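Local structure of glucose-6-phosphate isomerase (Plasmodium falciparum, 3QKI) at residues T114-P119 with S314-V319; E121-H126 with N132-E137. The protein probably catalyses the reversible interconversion of alpha-D-glucose 6-phosphate and beta-D-fructose 6-phosphate, the second step of glycolysis. All coordinates share one frame; numbering follows the deposited sequence.

Interaction 1. Residues T114-P119 with S314-V319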
loop_
_atom_site.group_PDB
_atom_site.type_symbol
_atom_site.label_atom_id
_atom_site.label_comp_id
_atom_site.label_asym_id
_atom_site.label_seq_id
_atom_site.Cartn_x
_atom_site.Cartn_y
_atom_site.Cartn_z
ATOM N N THR A 114 12.970 -18.615 -14.548
ATOM C CA THR A 114 14.201 -18.134 -15.189
ATOM C C THR A 114 14.293 -18.562 -16.669
ATOM O O THR A 114 14.892 -17.842 -17.454
ATOM C CB THR A 114 15.464 -18.563 -14.404
ATOM O OG1 THR A 114 15.455 -19.988 -14.236
ATOM C CG2 THR A 114 15.566 -17.891 -13.061
ATOM N N ALA A 115 13.670 -19.697 -17.049
ATOM C CA ALA A 115 13.674 -20.193 -18.434
ATOM C C ALA A 115 12.851 -19.297 -19.355
ATOM O O ALA A 115 13.132 -19.236 -20.559
ATOM C CB ALA A 115 13.145 -21.626 -18.489
ATOM N N LEU A 116 11.848 -18.564 -18.784
ATOM C CA LEU A 116 10.961 -17.668 -19.533
ATOM C C LEU A 116 11.687 -16.544 -20.272
ATOM O O LEU A 116 11.200 -16.057 -21.296
ATOM C CB LEU A 116 9.890 -17.054 -18.615
ATOM C CG LEU A 116 8.935 -18.051 -17.957
ATOM C CD1 LEU A 116 8.172 -17.392 -16.812
ATOM C CD2 LEU A 116 8.001 -18.700 -18.975
ATOM N N ARG A 117 12.816 -16.129 -19.748
ATOM C CA ARG A 117 13.567 -15.018 -20.321
ATOM C C ARG A 117 14.897 -15.406 -20.985
ATOM O O ARG A 117 15.651 -14.514 -21.353
ATOM C CB ARG A 117 13.735 -13.882 -19.298
ATOM C CG ARG A 117 14.239 -14.356 -17.945
ATOM C CD ARG A 117 13.120 -14.440 -16.918
ATOM N NE ARG A 117 13.725 -14.314 -15.594
ATOM C CZ ARG A 117 13.063 -14.177 -14.454
ATOM N NH1 ARG A 117 11.731 -14.161 -14.448
ATOM N NH2 ARG A 117 13.723 -14.035 -13.316
ATOM N N ILE A 118 15.177 -16.713 -21.177
ATOM C CA ILE A 118 16.393 -17.134 -21.892
ATOM C C ILE A 118 16.163 -16.718 -23.386
ATOM O O ILE A 118 15.099 -17.028 -23.933
ATOM C CB ILE A 118 16.690 -18.649 -21.716
ATOM C CG1 ILE A 118 17.057 -18.957 -20.253
ATOM C CG2 ILE A 118 17.812 -19.118 -22.685
ATOM C CD1 ILE A 118 17.086 -20.484 -19.883
ATOM N N PRO A 119 17.071 -15.920 -24.001
ATOM C CA PRO A 119 16.841 -15.491 -25.402
ATOM C C PRO A 119 16.983 -16.637 -26.401
ATOM O O PRO A 119 17.607 -17.651 -26.091
ATOM C CB PRO A 119 17.877 -14.382 -25.619
ATOM C CG PRO A 119 18.978 -14.692 -24.668
ATOM C CD PRO A 119 18.380 -15.444 -23.495
ATOM N N SER A 314 5.149 -15.181 -12.436
ATOM C CA SER A 314 4.549 -15.327 -13.778
ATOM C C SER A 314 4.577 -14.142 -14.751
ATOM O O SER A 314 4.282 -14.346 -15.921
ATOM C CB SER A 314 3.146 -15.933 -13.678
ATOM O OG SER A 314 2.179 -14.972 -13.287
ATOM N N VAL A 315 4.965 -12.926 -14.310
ATOM C CA VAL A 315 5.000 -11.744 -15.198
ATOM C C VAL A 315 5.841 -11.933 -16.477
ATOM O O VAL A 315 5.467 -11.381 -17.513
ATOM C CB VAL A 315 5.249 -10.374 -14.490
ATOM C CG1 VAL A 315 6.697 -10.241 -14.042
ATOM C CG2 VAL A 315 4.871 -9.191 -15.392
ATOM N N THR A 316 6.954 -12.708 -16.414
ATOM C CA THR A 316 7.792 -12.966 -17.588
ATOM C C THR A 316 7.260 -14.087 -18.495
ATOM O O THR A 316 7.846 -14.362 -19.539
ATOM C CB THR A 316 9.284 -13.082 -17.231
ATOM O OG1 THR A 316 9.471 -14.190 -16.337
ATOM C CG2 THR A 316 9.842 -11.775 -16.639
ATOM N N SER A 317 6.122 -14.685 -18.148
ATOM C CA SER A 317 5.472 -15.674 -19.022
ATOM C C SER A 317 4.411 -14.864 -19.784
ATOM O O SER A 317 4.323 -13.645 -19.573
ATOM C CB SER A 317 4.786 -16.767 -18.200
ATOM O OG SER A 317 3.600 -16.288 -17.572
ATOM N N SER A 318 3.558 -15.533 -20.604
ATOM C CA SER A 318 2.446 -14.888 -21.311
ATOM C C SER A 318 1.536 -14.060 -20.369
ATOM O O SER A 318 0.951 -13.076 -20.820
ATOM C CB SER A 318 1.618 -15.919 -22.070
ATOM O OG SER A 318 1.235 -16.980 -21.215
ATOM N N VAL A 319 1.448 -14.427 -19.078
ATOM C CA VAL A 319 0.655 -13.703 -18.051
ATOM C C VAL A 319 0.876 -12.170 -18.157
ATOM O O VAL A 319 -0.091 -11.403 -18.240
ATOM C CB VAL A 319 0.949 -14.200 -16.604
ATOM C CG1 VAL A 319 0.343 -13.250 -15.553
ATOM C CG2 VAL A 319 0.453 -15.633 -16.402
HETATM O O HOH W 1 8.410 -16.063 -21.685
#

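Interaction 2. Residues E121-H126 with N132-E137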
loop_
_atom_site.group_PDB
_atom_site.type_symbol
_atom_site.label_atom_id
_atom_site.label_comp_id
_atom_site.label_asym_id
_atom_site.label_seq_id
_atom_site.Cartn_x
_atom_site.Cartn_y
_atom_site.Cartn_z
ATOM N N GLU A 121 18.750 -17.163 -29.078
ATOM C CA GLU A 121 20.093 -17.606 -29.473
ATOM C C GLU A 121 20.709 -18.668 -28.530
ATOM O O GLU A 121 21.674 -19.346 -28.902
ATOM C CB GLU A 121 21.025 -16.403 -29.709
ATOM C CG GLU A 121 21.198 -15.495 -28.505
ATOM C CD GLU A 121 20.242 -14.320 -28.348
ATOM O OE1 GLU A 121 19.158 -14.300 -28.987
ATOM O OE2 GLU A 121 20.591 -13.421 -27.543
ATOM N N LYS A 122 20.109 -18.836 -27.324
ATOM C CA LYS A 122 20.552 -19.791 -26.314
ATOM C C LYS A 122 19.593 -20.990 -26.192
ATOM O O LYS A 122 19.748 -21.793 -25.272
ATOM C CB LYS A 122 20.708 -19.088 -24.945
ATOM C CG LYS A 122 21.749 -17.995 -24.906
ATOM C CD LYS A 122 21.921 -17.461 -23.481
ATOM C CE LYS A 122 22.853 -16.274 -23.451
ATOM N NZ LYS A 122 23.331 -15.954 -22.079
ATOM N N ILE A 123 18.615 -21.126 -27.125
ATOM C CA ILE A 123 17.611 -22.208 -27.139
ATOM C C ILE A 123 18.229 -23.614 -27.039
ATOM O O ILE A 123 17.625 -24.497 -26.427
ATOM C CB ILE A 123 16.622 -22.090 -28.342
ATOM C CG1 ILE A 123 15.358 -22.950 -28.133
ATOM C CG2 ILE A 123 17.327 -22.380 -29.717
ATOM C CD1 ILE A 123 14.108 -22.494 -28.899
ATOM N N ASN A 124 19.438 -23.802 -27.628
ATOM C CA ASN A 124 20.105 -25.086 -27.608
ATOM C C ASN A 124 21.180 -25.161 -26.545
ATOM O O ASN A 124 21.213 -26.134 -25.799
ATOM C CB ASN A 124 20.605 -25.477 -29.021
ATOM C CG ASN A 124 19.474 -25.680 -30.008
ATOM O OD1 ASN A 124 18.487 -26.382 -29.749
ATOM N ND2 ASN A 124 19.562 -25.024 -31.141
ATOM N N THR A 125 22.028 -24.137 -26.444
ATOM C CA THR A 125 23.138 -24.077 -25.476
ATOM C C THR A 125 22.635 -24.051 -24.024
ATOM O O THR A 125 23.326 -24.536 -23.119
ATOM C CB THR A 125 24.032 -22.841 -25.733
ATOM O OG1 THR A 125 23.264 -21.642 -25.577
ATOM C CG2 THR A 125 24.697 -22.861 -27.085
ATOM N N HIS A 126 21.437 -23.469 -23.802
ATOM C CA HIS A 126 20.857 -23.351 -22.476
ATOM C C HIS A 126 19.610 -24.194 -22.328
ATOM O O HIS A 126 18.794 -23.918 -21.436
ATOM C CB HIS A 126 20.596 -21.873 -22.153
ATOM C CG HIS A 126 21.849 -21.108 -21.851
ATOM N ND1 HIS A 126 22.850 -20.950 -22.797
ATOM C CD2 HIS A 126 22.226 -20.488 -20.712
ATOM C CE1 HIS A 126 23.793 -20.236 -22.209
ATOM N NE2 HIS A 126 23.456 -19.921 -20.959
ATOM N N ASN A 132 11.416 -35.335 -21.564
ATOM C CA ASN A 132 12.063 -35.513 -22.870
ATOM C C ASN A 132 11.715 -34.448 -23.934
ATOM O O ASN A 132 11.606 -34.747 -25.131
ATOM C CB ASN A 132 11.988 -36.976 -23.377
ATOM C CG ASN A 132 10.597 -37.519 -23.558
ATOM O OD1 ASN A 132 9.930 -37.255 -24.564
ATOM N ND2 ASN A 132 10.125 -38.277 -22.576
ATOM N N LYS A 133 11.582 -33.178 -23.491
ATOM C CA LYS A 133 11.276 -32.028 -24.345
ATOM C C LYS A 133 12.029 -30.793 -23.839
ATOM O O LYS A 133 12.023 -30.539 -22.624
ATOM C CB LYS A 133 9.747 -31.786 -24.377
ATOM C CG LYS A 133 9.274 -30.523 -25.103
ATOM N N ASN A 134 12.680 -30.027 -24.761
ATOM C CA ASN A 134 13.367 -28.783 -24.401
ATOM C C ASN A 134 12.289 -27.729 -24.153
ATOM O O ASN A 134 11.653 -27.272 -25.103
ATOM C CB ASN A 134 14.349 -28.311 -25.492
ATOM C CG ASN A 134 15.040 -26.991 -25.192
ATOM O OD1 ASN A 134 15.029 -26.487 -24.060
ATOM N ND2 ASN A 134 15.699 -26.416 -26.191
ATOM N N VAL A 135 12.065 -27.370 -22.869
ATOM C CA VAL A 135 11.048 -26.398 -22.460
ATOM C C VAL A 135 11.203 -25.027 -23.126
ATOM O O VAL A 135 10.198 -24.335 -23.301
ATOM C CB VAL A 135 10.824 -26.293 -20.918
ATOM C CG1 VAL A 135 10.346 -27.612 -20.348
ATOM C CG2 VAL A 135 12.067 -25.798 -20.191
ATOM N N LEU A 136 12.445 -24.674 -23.580
ATOM C CA LEU A 136 12.713 -23.407 -24.266
ATOM C C LEU A 136 11.989 -23.311 -25.609
ATOM O O LEU A 136 11.698 -22.210 -26.075
ATOM C CB LEU A 136 14.215 -23.142 -24.397
ATOM C CG LEU A 136 15.009 -22.992 -23.097
ATOM C CD1 LEU A 136 16.432 -22.568 -23.396
ATOM C CD2 LEU A 136 14.367 -21.951 -22.152
ATOM N N GLU A 137 11.656 -24.474 -26.212
ATOM C CA GLU A 137 10.893 -24.527 -27.447
ATOM C C GLU A 137 9.439 -24.102 -27.186
ATOM O O GLU A 137 8.855 -23.400 -27.999
ATOM C CB GLU A 137 10.946 -25.928 -28.057
ATOM C CG GLU A 137 12.347 -26.281 -28.540
ATOM C CD GLU A 137 12.743 -25.848 -29.943
ATOM O OE1 GLU A 137 11.923 -25.207 -30.644
ATOM O OE2 GLU A 137 13.888 -26.162 -30.342
HETATM O O HOH W 2 15.612 -27.708 -28.738
#

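Interaction 1. Residues T114-P119 with S314-V319
With chi1 at -62° Leu-116 turns CG away from its own carbonyl carbon, and chi1 of 62° on Thr-316 sets OG1 between backbone N and carbonyl carbon; Leu-116 CD1 then lies 3.5 Å from Thr-316 OG1. Both leucine methyls rest against Ser-317 CB, CD1 to CB measuring 3.7 Å. Arg-117 is bent at chi2, which returns its guanidinium to the same hydroxyl; Arg-117 NH1 comes within 2.9 Å of Thr-316 OG1, which sits at the edge of the guanidinium, near its plane. The ionic grip on this arginine comes from elsewhere, NE pairing with Asp-344 and NH2 with Glu-534. Ser-314 to Ser-317 form a type I beta turn that leads into helix 318-328, with Ser-317 as N-cap: its OG accepts from Val-319 N at 3.2 Å and donates to Ser-314 O at 2.6 Å, in the carbonyl plane. That same carbonyl also receives Ser-317 N, so two donors fix the turn. The Ser-317 side chain is about 8 Å from those of Ser-177 and Lys-250, both of which bind beta-D-fructose 6-phosphate, though none is bound to this chain. Between the backbones, one water donates to Leu-116 O and Thr-316 O, 2.8 Å each.

Interaction 2. Residues E121-H126 with N132-E137
Ile-123 O lies close to the amide plane of Asn-134, 12° out of it. The bond from Asn-134 ND2 to Ile-123 O is short, 2.7 Å, although the donor is tilted from the plane of the accepting carbonyl. Within 121-126, the imidazole of His-126 has Lys-122 CD over one face, near the ring's border, and Thr-125 OG1 at its edge. This hydroxyl is hydrogen-bonded to His-126 ND1 at 2.9 Å. Lys-122 extends past the ring, and its NZ is bonded to His-341.

Apolar contact is carried by Ile-123 and Leu-136, whose side chains run antiparallel alongside one another, with Ile-123 CG1 3.9 Å from Leu-136 CB. Since CG1 of Ile-123 is anti to the backbone N (chi1 -163°), the chain runs on to the helix, where CD1 reaches Glu-137 CD at 3.8 Å; the two side chains meet nearly perpendicularly. Leu-136 CD1 reaches the other way, 3.4 Å from His-126 O. A water accepts from Asn-134 ND2, 2.9 Å away, and donates to Glu-137 OE2, with a weak bond to Asn-124 OD1. Thus ND2 makes two bonds, one to the backbone of 121-126 and one to this water.

The other end of the amide faces the helix: Asn-134 OD1 accepts from Leu-136 N at 3.2 Å, with the donor above the carbonyl plane, and also from Ile-128 N. Asn-134 is therefore an asparagine N-cap, placed where the short, weakly bonded strand 133-134, antiparallel to 129-130, passes into helix 135-154, and its amide group ties segment 121-126 to the start of that helix.

In the fold
Interaction 1 is buried, its centre about 15 Å from the chain's centre, whereas interaction 2 lies near the surface, its centre about 27 Å from the same point. Their centres are 13 Å apart, and both draw on the long loop between helix 90-99 and strand 129-130: residues 114-119 meet the start of helix 318-328, and residues 121-126 the start of helix 135-154. Each helix start has a side-chain N-cap, a serine inside and an asparagine outside. Interaction 2 has a direct hydrogen bond from side chain to backbone; in interaction 1 a water joins two backbone carbonyls. Leu-136 links the contacts, its CD2 lying 3.4 Å from Ala-115 O and its CD1 packing on Ile-118.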